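Local coordinates for protein putative superoxide reductase (Thermotoga maritima, PDB 3QZB) that probably reduces superoxide to hydrogen peroxide at a non-haem iron centre, drawing its electrons from reduced rubredoxin, at residues Ile55-Thr60 against Asn128-Trp133; Glu62-Trp67 against Asn89-Ser94; Lys69-Pro74 against Val80-Arg85. All coordinates share one frame; numbering follows the deposited sequence. Where two conformers were deposited one is given.

Interaction 1: residues Ile55-Thr60 against Asn128-Trp133; sequences IPHPNT and NIHGLW. With FE (Fe (III) ion), chain B.
H57 and H130 point their imidazole rings at one iron(III) ion from roughly opposite sides, and the metal is nearly all that joins residues 55-60 to 128-133. The nitrogens used differ: H57 binds the iron through NE2 at 2.2 Å, H130 through ND1, also at 2.2 Å. The angle they subtend at the metal is about 152°. H57 NE2 is 4.3 Å from H130 ND1. They meet edge on, each nitrogen near the plane of the other ring, yet the two ring planes stand almost perpendicular, at about 84°, so the imidazoles do not stack. H57 swings CG away from its backbone N (chi1 -172°), which extends the ring out of its loop toward the metal. Its rotation is fixed from behind: ND1 donates to P58 O at 2.7 Å, on a lone pair in the carbonyl plane, while P58 CD lies against one ring face, toward its rim. On the other side I129 CG1 lies over a face of the H130 ring, likewise offset. W133 NE1 donates to H130 O at 2.8 Å from well above the carbonyl plane, tying that carbonyl to a side chain three residues on. H29, H63 and C127 complete the five ligands, the four-histidine, one-cysteine set of superoxide reductase centres; E27, which packs on W133, is probably a further ligand in another state of the site but is not among the five here. Because ND1 of H57 is used up by P58 O, NE2 is the nitrogen left to give the metal its lone pair, and this second-shell bond would be expected to hold the ligand's orientation steady.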
loop_
_atom_site.group_PDB
_atom_site.type_symbol
_atom_site.label_atom_id
_atom_site.label_comp_id
_atom_site.label_asym_id
_atom_site.label_seq_id
_atom_site.Cartn_x
_atom_site.Cartn_y
_atom_site.Cartn_z
ATOM N N ILE A 55 -15.064 -17.848 12.442
ATOM C CA ILE A 55 -14.237 -17.997 13.631
ATOM C C ILE A 55 -13.469 -16.705 13.798
ATOM O O ILE A 55 -12.680 -16.340 12.933
ATOM C CB ILE A 55 -13.230 -19.168 13.545
ATOM C CG1 ILE A 55 -13.970 -20.480 13.273
ATOM C CG2 ILE A 55 -12.426 -19.242 14.860
ATOM C CD1 ILE A 55 -13.110 -21.637 12.969
ATOM N N PRO A 56 -13.642 -16.006 14.907
ATOM C CA PRO A 56 -13.045 -14.700 15.050
ATOM C C PRO A 56 -11.505 -14.729 15.071
ATOM O O PRO A 56 -10.882 -15.683 15.548
ATOM C CB PRO A 56 -13.563 -14.207 16.392
ATOM C CG PRO A 56 -14.469 -15.188 16.938
ATOM C CD PRO A 56 -14.570 -16.346 16.034
ATOM N N HIS A 57 -10.924 -13.654 14.532
ATOM C CA HIS A 57 -9.488 -13.467 14.602
ATOM C C HIS A 57 -9.206 -12.285 15.517
ATOM O O HIS A 57 -9.879 -11.262 15.447
ATOM C CB HIS A 57 -8.875 -13.243 13.199
ATOM C CG HIS A 57 -7.364 -13.241 13.191
ATOM N ND1 HIS A 57 -6.632 -12.153 13.631
ATOM C CD2 HIS A 57 -6.452 -14.187 12.831
ATOM C CE1 HIS A 57 -5.339 -12.435 13.556
ATOM N NE2 HIS A 57 -5.192 -13.655 13.086
ATOM N N PRO A 58 -8.147 -12.382 16.360
ATOM C CA PRO A 58 -7.766 -11.232 17.182
ATOM C C PRO A 58 -7.466 -9.964 16.426
ATOM O O PRO A 58 -7.080 -10.010 15.220
ATOM C CB PRO A 58 -6.503 -11.744 17.904
ATOM C CG PRO A 58 -6.665 -13.219 17.957
ATOM C CD PRO A 58 -7.322 -13.567 16.637
ATOM N N ASN A 59 -7.574 -8.836 17.105
ATOM C CA ASN A 59 -7.093 -7.582 16.539
ATOM C C ASN A 59 -6.470 -6.812 17.680
ATOM O O ASN A 59 -7.039 -5.901 18.260
ATOM C CB ASN A 59 -8.225 -6.803 15.949
ATOM C CG ASN A 59 -7.749 -5.642 15.109
ATOM O OD1 ASN A 59 -6.536 -5.360 15.019
ATOM N ND2 ASN A 59 -8.708 -4.951 14.468
ATOM N N THR A 60 -5.255 -7.220 18.039
ATOM C CA THR A 60 -4.473 -6.578 19.085
ATOM C C THR A 60 -3.247 -5.940 18.472
ATOM O O THR A 60 -2.886 -6.215 17.314
ATOM C CB THR A 60 -4.058 -7.586 20.186
ATOM O OG1 THR A 60 -3.108 -8.483 19.589
ATOM C CG2 THR A 60 -5.278 -8.349 20.750
ATOM N N ASN A 128 -0.069 -10.687 10.663
ATOM C CA ASN A 128 1.285 -10.245 11.067
ATOM C C ASN A 128 2.146 -11.360 11.677
ATOM O O ASN A 128 3.371 -11.222 11.673
ATOM C CB ASN A 128 1.265 -9.017 11.957
ATOM C CG ASN A 128 0.834 -9.299 13.368
ATOM O OD1 ASN A 128 0.023 -10.195 13.625
ATOM N ND2 ASN A 128 1.340 -8.500 14.317
ATOM N N ILE A 129 1.538 -12.474 12.136
ATOM C CA ILE A 129 2.320 -13.577 12.668
ATOM C C ILE A 129 1.985 -14.926 12.058
ATOM O O ILE A 129 2.719 -15.877 12.265
ATOM C CB ILE A 129 2.227 -13.647 14.235
ATOM C CG1 ILE A 129 0.841 -14.065 14.695
ATOM C CG2 ILE A 129 2.702 -12.341 14.828
ATOM C CD1 ILE A 129 0.670 -14.091 16.222
ATOM N N HIS A 130 0.879 -15.060 11.286
ATOM C CA HIS A 130 0.481 -16.325 10.713
ATOM C C HIS A 130 0.496 -16.343 9.172
ATOM O O HIS A 130 -0.125 -17.216 8.543
ATOM C CB HIS A 130 -0.912 -16.743 11.193
ATOM C CG HIS A 130 -0.980 -16.967 12.680
ATOM N ND1 HIS A 130 -1.821 -16.243 13.523
ATOM C CD2 HIS A 130 -0.330 -17.877 13.468
ATOM C CE1 HIS A 130 -1.660 -16.706 14.746
ATOM N NE2 HIS A 130 -0.781 -17.683 14.755
ATOM N N GLY A 131 1.240 -15.406 8.585
ATOM C CA GLY A 131 1.500 -15.459 7.156
ATOM C C GLY A 131 0.286 -15.305 6.255
ATOM O O GLY A 131 -0.667 -14.584 6.568
ATOM N N LEU A 132 0.409 -15.874 5.061
ATOM C CA LEU A 132 -0.480 -15.682 3.933
ATOM C C LEU A 132 -1.521 -16.793 3.805
ATOM O O LEU A 132 -1.235 -17.993 3.994
ATOM C CB LEU A 132 0.338 -15.672 2.620
ATOM C CG LEU A 132 1.260 -14.435 2.462
ATOM C CD1 LEU A 132 2.209 -14.698 1.230
ATOM C CD2 LEU A 132 0.507 -13.165 2.269
ATOM N N TRP A 133 -2.710 -16.381 3.337
ATOM C CA TRP A 133 -3.878 -17.224 3.180
ATOM C C TRP A 133 -4.617 -16.794 1.934
ATOM O O TRP A 133 -4.651 -15.611 1.601
ATOM C CB TRP A 133 -4.809 -17.030 4.414
ATOM C CG TRP A 133 -4.117 -17.411 5.674
ATOM C CD1 TRP A 133 -3.207 -16.652 6.368
ATOM C CD2 TRP A 133 -4.141 -18.680 6.327
ATOM N NE1 TRP A 133 -2.713 -17.371 7.427
ATOM C CE2 TRP A 133 -3.235 -18.626 7.390
ATOM C CE3 TRP A 133 -4.829 -19.871 6.082
ATOM C CZ2 TRP A 133 -3.058 -19.709 8.279
ATOM C CZ3 TRP A 133 -4.650 -20.933 6.936
ATOM C CH2 TRP A 133 -3.751 -20.870 7.999
HETATM FE FE FE B . -3.209 -14.659 12.965
#

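Interaction 2: residues Glu62-Trp67 against Asn89-Ser94; sequences EHHIRW and NAHGES. With FE (Fe (III) ion), chain B.
H64 and H91 stack their imidazoles where two loops meet at the iron-bearing end of the immunoglobulin-like sandwich. Along 62-67, H63 comes first and turns from the other segment: its CG, anti to the backbone N (chi1 -179°), carries the ring to the iron, bound by H63 NE2 at 2.2 Å. H64 points the reverse way and lays its ring over that of H91, centroids 3.5 Å apart and planes at 6°, a face-to-face overlap with H64 CD2 above H91 NE2 at 3.3 Å. Both rings are pinned at their rims, since T60 O bonds H64 ND1 and N59 OD1 bonds H91 ND1. I65 begins the strand, its O nearing H91 CE1 at 3.7 Å. R66 folds back so that NE donates to H64 NE2 at 3.0 Å, close to both the ring plane and the guanidinium plane. With T60 O at its other nitrogen, H64 probably has its proton on ND1. The far end of R66 crosses to a neighbouring subunit, meeting N89 O and, in a salt bridge, E93 there. N89 ND2 bonds E82 of another neighbouring subunit, while one water donates to R66 O and N89 OD1, 2.8 Å from each.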
loop_
_atom_site.group_PDB
_atom_site.type_symbol
_atom_site.label_atom_id
_atom_site.label_comp_id
_atom_site.label_asym_id
_atom_site.label_seq_id
_atom_site.Cartn_x
_atom_site.Cartn_y
_atom_site.Cartn_z
ATOM N N GLU A 62 -0.249 -6.747 19.100
ATOM C CA GLU A 62 0.678 -7.818 18.848
ATOM C C GLU A 62 0.280 -8.779 17.737
ATOM O O GLU A 62 1.159 -9.394 17.135
ATOM C CB GLU A 62 0.933 -8.615 20.162
ATOM C CG GLU A 62 1.436 -7.765 21.328
ATOM C CD GLU A 62 0.369 -6.864 22.039
ATOM O OE1 GLU A 62 -0.875 -7.035 21.881
ATOM O OE2 GLU A 62 0.818 -5.990 22.846
ATOM N N HIS A 63 -1.031 -8.913 17.493
ATOM C CA HIS A 63 -1.532 -9.956 16.590
ATOM C C HIS A 63 -2.759 -9.420 15.872
ATOM O O HIS A 63 -3.804 -9.215 16.480
ATOM C CB HIS A 63 -1.891 -11.215 17.362
ATOM C CG HIS A 63 -2.387 -12.342 16.515
ATOM N ND1 HIS A 63 -3.181 -13.330 17.036
ATOM C CD2 HIS A 63 -2.264 -12.604 15.181
ATOM C CE1 HIS A 63 -3.501 -14.170 16.054
ATOM N NE2 HIS A 63 -2.952 -13.754 14.905
ATOM N N HIS A 64 -2.676 -9.311 14.544
ATOM C CA HIS A 64 -3.758 -8.746 13.757
ATOM C C HIS A 64 -3.602 -9.078 12.301
ATOM O O HIS A 64 -2.494 -9.335 11.814
ATOM C CB HIS A 64 -3.792 -7.204 13.949
ATOM C CG HIS A 64 -2.458 -6.537 13.689
ATOM N ND1 HIS A 64 -1.639 -6.133 14.719
ATOM C CD2 HIS A 64 -1.798 -6.227 12.553
ATOM C CE1 HIS A 64 -0.542 -5.608 14.196
ATOM N NE2 HIS A 64 -0.591 -5.687 12.891
ATOM N N ILE A 65 -4.718 -9.042 11.595
ATOM C CA ILE A 65 -4.689 -9.094 10.115
ATOM C C ILE A 65 -4.316 -7.740 9.555
ATOM O O ILE A 65 -4.891 -6.723 9.875
ATOM C CB ILE A 65 -6.070 -9.520 9.596
ATOM C CG1 ILE A 65 -6.533 -10.856 10.207
ATOM C CG2 ILE A 65 -6.074 -9.538 8.050
ATOM C CD1 ILE A 65 -5.571 -11.991 9.988
ATOM N N ARG A 66 -3.280 -7.729 8.728
ATOM C CA ARG A 66 -2.737 -6.515 8.135
ATOM C C ARG A 66 -3.485 -6.050 6.874
ATOM O O ARG A 66 -3.639 -4.850 6.680
ATOM C CB ARG A 66 -1.281 -6.780 7.744
ATOM C CG ARG A 66 -0.307 -6.962 8.910
ATOM C CD ARG A 66 0.116 -5.649 9.480
ATOM N NE ARG A 66 1.158 -5.742 10.497
ATOM C CZ ARG A 66 2.424 -5.970 10.247
ATOM N NH1 ARG A 66 2.865 -6.126 9.018
ATOM N NH2 ARG A 66 3.308 -6.029 11.252
ATOM N N TRP A 67 -3.862 -6.985 6.019
ATOM C CA TRP A 67 -4.453 -6.642 4.715
ATOM C C TRP A 67 -5.147 -7.798 4.092
ATOM O O TRP A 67 -4.903 -8.956 4.392
ATOM C CB TRP A 67 -3.407 -5.973 3.791
ATOM C CG TRP A 67 -2.116 -6.705 3.528
ATOM C CD1 TRP A 67 -0.901 -6.363 4.047
ATOM C CD2 TRP A 67 -1.856 -7.897 2.723
ATOM N NE1 TRP A 67 0.087 -7.155 3.563
ATOM C CE2 TRP A 67 -0.457 -8.117 2.748
ATOM C CE3 TRP A 67 -2.636 -8.771 1.974
ATOM C CZ2 TRP A 67 0.156 -9.151 2.047
ATOM C CZ3 TRP A 67 -2.035 -9.791 1.290
ATOM C CH2 TRP A 67 -0.652 -9.967 1.318
ATOM N N ASN A 89 -5.043 -0.742 9.368
ATOM C CA ASN A 89 -3.814 -0.238 9.919
ATOM C C ASN A 89 -3.864 0.265 11.350
ATOM O O ASN A 89 -2.860 0.736 11.871
ATOM C CB ASN A 89 -3.187 0.801 8.997
ATOM C CG ASN A 89 -2.722 0.196 7.683
ATOM O OD1 ASN A 89 -2.560 -1.024 7.604
ATOM N ND2 ASN A 89 -2.517 1.028 6.651
ATOM N N ALA A 90 -5.026 0.177 12.007
ATOM C CA ALA A 90 -5.154 0.555 13.410
ATOM C C ALA A 90 -5.419 -0.683 14.236
ATOM O O ALA A 90 -6.325 -1.467 13.907
ATOM C CB ALA A 90 -6.279 1.564 13.593
ATOM N N HIS A 91 -4.627 -0.871 15.293
ATOM C CA HIS A 91 -4.711 -2.066 16.124
ATOM C C HIS A 91 -4.550 -1.725 17.608
ATOM O O HIS A 91 -3.940 -2.500 18.342
ATOM C CB HIS A 91 -3.724 -3.151 15.698
ATOM C CG HIS A 91 -3.695 -3.351 14.222
ATOM N ND1 HIS A 91 -4.689 -4.002 13.534
ATOM C CD2 HIS A 91 -2.816 -2.914 13.315
ATOM C CE1 HIS A 91 -4.408 -3.941 12.237
ATOM N NE2 HIS A 91 -3.267 -3.304 12.090
ATOM N N GLY A 92 -5.095 -0.595 18.030
ATOM C CA GLY A 92 -5.077 -0.240 19.464
ATOM C C GLY A 92 -3.770 0.331 19.982
ATOM O O GLY A 92 -3.647 0.533 21.197
ATOM N N GLU A 93 -2.788 0.550 19.135
ATOM C CA GLU A 93 -1.523 1.139 19.518
ATOM C C GLU A 93 -1.696 2.533 20.029
ATOM O O GLU A 93 -2.505 3.278 19.477
ATOM C CB GLU A 93 -0.611 1.214 18.297
ATOM C CG GLU A 93 -0.508 -0.107 17.601
ATOM C CD GLU A 93 -1.485 -0.305 16.455
ATOM O OE1 GLU A 93 -2.471 0.445 16.348
ATOM O OE2 GLU A 93 -1.292 -1.264 15.682
ATOM N N SER A 94 -0.890 2.952 20.995
ATOM C CA SER A 94 -0.884 4.311 21.430
ATOM C C SER A 94 0.367 4.621 22.252
ATOM O O SER A 94 0.986 3.720 22.819
ATOM C CB SER A 94 -2.116 4.684 22.239
ATOM O OG SER A 94 -2.088 4.117 23.557
HETATM FE FE FE B . -3.209 -14.659 12.965
HETATM O O HOH W 1 -1.523 -3.127 6.139
#

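Interaction 3: residues Lys69-Pro74 against Val80-Arg85; sequences KVFFQP and VYEVGR
A beta hairpin with a classic bulge pairs strand 65-74 with strand 81-87 in the immunoglobulin-like sandwich, V83 and G84 both facing V70. The segments run antiparallel, their directions 154° apart. On one flank of the bulge V70 N donates to G84 O at 3.0 Å; on the other, F72 and Y81 form a hydrogen-bonded pair with F72 N to Y81 O at 2.8 Å and a return bond from Y81 N to F72 O. Between them V70 O receives two donors, V83 N at 2.8 Å and, weakly, G84 N at 3.4 Å. V83 takes a helix-like backbone (phi -65°, psi -42°), which inserts the extra residue and shifts the register by one.

V83 thereby presses its isopropyl group toward strand 69-74: its CB lies 3.9 Å from V70 CG1, with CG2 beside F72 CB. F72 and V83 go on to touch L115 and V113 of strand 103-115, in the other sheet of the sandwich. F71 lies on the face shared by E82, its CD1 and CE1 running along CA and CB of E82 and its CD1 meeting V80 CG2.

On that same face K69 bends at its two outermost torsions and brings NZ within 2.9 Å of R85 NH1, at the guanidinium edge: two donors, not a bond. K69 CE passes 3.2 Å from E82 OE2. The nearby guanidinium might lower the lysine's proton affinity, an effect probably offset by the carboxylate of E82 of a neighbouring subunit, which is salt-bridged to R85 NH1. R85 NE is also held in a salt bridge by E87 of the same chain. At the turn end of the hairpin, P74 meets the edge of the Y81 ring about at right angles, CD of P74 3.5 Å from CE2 of Y81.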
loop_
_atom_site.group_PDB
_atom_site.type_symbol
_atom_site.label_atom_id
_atom_site.label_comp_id
_atom_site.label_asym_id
_atom_site.label_seq_id
_atom_site.Cartn_x
_atom_site.Cartn_y
_atom_site.Cartn_z
ATOM N N LYS A 69 -5.813 -8.464 -0.222
ATOM C CA LYS A 69 -5.788 -7.998 -1.600
ATOM C C LYS A 69 -6.606 -8.913 -2.421
ATOM O O LYS A 69 -6.830 -10.080 -2.083
ATOM C CB LYS A 69 -4.372 -7.705 -2.119
ATOM C CG LYS A 69 -3.470 -8.884 -2.240
ATOM C CD LYS A 69 -2.133 -8.540 -2.903
ATOM C CE LYS A 69 -1.348 -7.380 -2.317
ATOM N NZ LYS A 69 -1.097 -7.468 -0.832
ATOM N N VAL A 70 -7.108 -8.393 -3.550
ATOM C CA VAL A 70 -7.970 -9.134 -4.447
ATOM C C VAL A 70 -7.343 -9.079 -5.838
ATOM O O VAL A 70 -6.877 -8.043 -6.274
ATOM C CB VAL A 70 -9.361 -8.558 -4.464
ATOM C CG1 VAL A 70 -10.278 -9.232 -5.537
ATOM C CG2 VAL A 70 -10.020 -8.650 -3.059
ATOM N N PHE A 71 -7.314 -10.229 -6.491
ATOM C CA PHE A 71 -6.910 -10.364 -7.875
ATOM C C PHE A 71 -8.115 -10.849 -8.704
ATOM O O PHE A 71 -8.970 -11.583 -8.209
ATOM C CB PHE A 71 -5.762 -11.364 -8.036
ATOM C CG PHE A 71 -4.457 -10.858 -7.428
ATOM C CD1 PHE A 71 -3.570 -10.103 -8.186
ATOM C CD2 PHE A 71 -4.116 -11.187 -6.120
ATOM C CE1 PHE A 71 -2.416 -9.632 -7.648
ATOM C CE2 PHE A 71 -2.909 -10.730 -5.554
ATOM C CZ PHE A 71 -2.062 -9.975 -6.334
ATOM N N PHE A 72 -8.076 -10.488 -9.977
ATOM C CA PHE A 72 -9.009 -11.019 -10.957
ATOM C C PHE A 72 -8.205 -11.729 -12.044
ATOM O O PHE A 72 -7.272 -11.154 -12.606
ATOM C CB PHE A 72 -9.863 -9.926 -11.564
ATOM C CG PHE A 72 -10.913 -10.426 -12.503
ATOM C CD1 PHE A 72 -11.972 -11.189 -12.048
ATOM C CD2 PHE A 72 -10.853 -10.193 -13.871
ATOM C CE1 PHE A 72 -12.952 -11.677 -12.904
ATOM C CE2 PHE A 72 -11.818 -10.686 -14.705
ATOM C CZ PHE A 72 -12.872 -11.408 -14.228
ATOM N N GLN A 73 -8.612 -12.963 -12.345
ATOM C CA GLN A 73 -7.977 -13.801 -13.364
ATOM C C GLN A 73 -8.989 -13.987 -14.502
ATOM O O GLN A 73 -9.935 -14.766 -14.320
ATOM C CB GLN A 73 -7.556 -15.142 -12.771
ATOM C CG GLN A 73 -6.421 -15.820 -13.506
ATOM C CD GLN A 73 -6.808 -16.228 -14.891
ATOM O OE1 GLN A 73 -7.700 -17.070 -15.055
ATOM N NE2 GLN A 73 -6.161 -15.673 -15.888
ATOM N N PRO A 74 -8.831 -13.310 -15.643
ATOM C CA PRO A 74 -9.828 -13.470 -16.704
ATOM C C PRO A 74 -9.661 -14.824 -17.387
ATOM O O PRO A 74 -8.531 -15.194 -17.743
ATOM C CB PRO A 74 -9.532 -12.320 -17.659
ATOM C CG PRO A 74 -8.622 -11.374 -16.910
ATOM C CD PRO A 74 -7.863 -12.257 -15.972
ATOM N N VAL A 80 -2.923 -12.559 -13.766
ATOM C CA VAL A 80 -3.804 -11.939 -12.839
ATOM C C VAL A 80 -3.639 -10.439 -12.841
ATOM O O VAL A 80 -2.564 -9.904 -13.191
ATOM C CB VAL A 80 -3.635 -12.446 -11.391
ATOM C CG1 VAL A 80 -4.122 -13.885 -11.269
ATOM C CG2 VAL A 80 -2.185 -12.345 -10.877
ATOM N N TYR A 81 -4.698 -9.738 -12.374
ATOM C CA TYR A 81 -4.749 -8.323 -12.254
ATOM C C TYR A 81 -5.113 -7.982 -10.834
ATOM O O TYR A 81 -6.075 -8.526 -10.291
ATOM C CB TYR A 81 -5.737 -7.677 -13.262
ATOM C CG TYR A 81 -5.398 -8.099 -14.672
ATOM C CD1 TYR A 81 -4.483 -7.419 -15.415
ATOM C CD2 TYR A 81 -5.839 -9.304 -15.156
ATOM C CE1 TYR A 81 -4.086 -7.892 -16.676
ATOM C CE2 TYR A 81 -5.457 -9.750 -16.385
ATOM C CZ TYR A 81 -4.587 -9.033 -17.156
ATOM O OH TYR A 81 -4.170 -9.500 -18.396
ATOM N N GLU A 82 -4.335 -7.095 -10.212
ATOM C CA GLU A 82 -4.600 -6.688 -8.837
ATOM C C GLU A 82 -5.789 -5.731 -8.847
ATOM O O GLU A 82 -5.708 -4.607 -9.326
ATOM C CB GLU A 82 -3.371 -6.008 -8.218
ATOM C CG GLU A 82 -3.519 -5.810 -6.693
ATOM C CD GLU A 82 -2.293 -5.209 -6.058
ATOM O OE1 GLU A 82 -1.922 -4.079 -6.474
ATOM O OE2 GLU A 82 -1.722 -5.851 -5.130
ATOM N N VAL A 83 -6.908 -6.203 -8.355
ATOM C CA VAL A 83 -8.096 -5.369 -8.171
ATOM C C VAL A 83 -7.846 -4.274 -7.131
ATOM O O VAL A 83 -8.206 -3.133 -7.306
ATOM C CB VAL A 83 -9.303 -6.248 -7.786
ATOM C CG1 VAL A 83 -10.485 -5.456 -7.245
ATOM C CG2 VAL A 83 -9.712 -7.117 -8.980
ATOM N N GLY A 84 -7.161 -4.648 -6.031
ATOM C CA GLY A 84 -6.874 -3.695 -4.991
ATOM C C GLY A 84 -6.129 -4.358 -3.844
ATOM O O GLY A 84 -6.091 -5.548 -3.759
ATOM N N ARG A 85 -5.543 -3.488 -3.009
ATOM C CA ARG A 85 -4.952 -3.887 -1.730
ATOM C C ARG A 85 -5.628 -3.024 -0.694
ATOM O O ARG A 85 -5.729 -1.784 -0.858
ATOM C CB ARG A 85 -3.433 -3.678 -1.720
ATOM C CG ARG A 85 -2.794 -3.980 -0.334
ATOM C CD ARG A 85 -1.309 -3.832 -0.405
ATOM N NE ARG A 85 -0.626 -3.745 0.885
ATOM C CZ ARG A 85 0.358 -4.562 1.300
ATOM N NH1 ARG A 85 0.597 -5.756 0.745
ATOM N NH2 ARG A 85 1.096 -4.186 2.346
#

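Interactions 1 and 2 build one iron site from different loops: their centres are 10 Å apart, and both supply ligands, H57 NE2 lying 2.9 Å from H63 NE2 and H130 ND1 3.1 Å from it. A probable hydrogen bond from N128 ND2 to E62 O, 3.0 Å long, joins them as well, and the loop that carries H57 also braces the stack of interaction 2. Interaction 3 sits farther along the same sheet, its centre about 21 Å from that of interaction 1 and 24 Å from that of interaction 2. Strand 65-74 runs from the iron end into that hairpin, and W67 NE1 packs 3.2 Å from R85 NH1 where the two contacts meet.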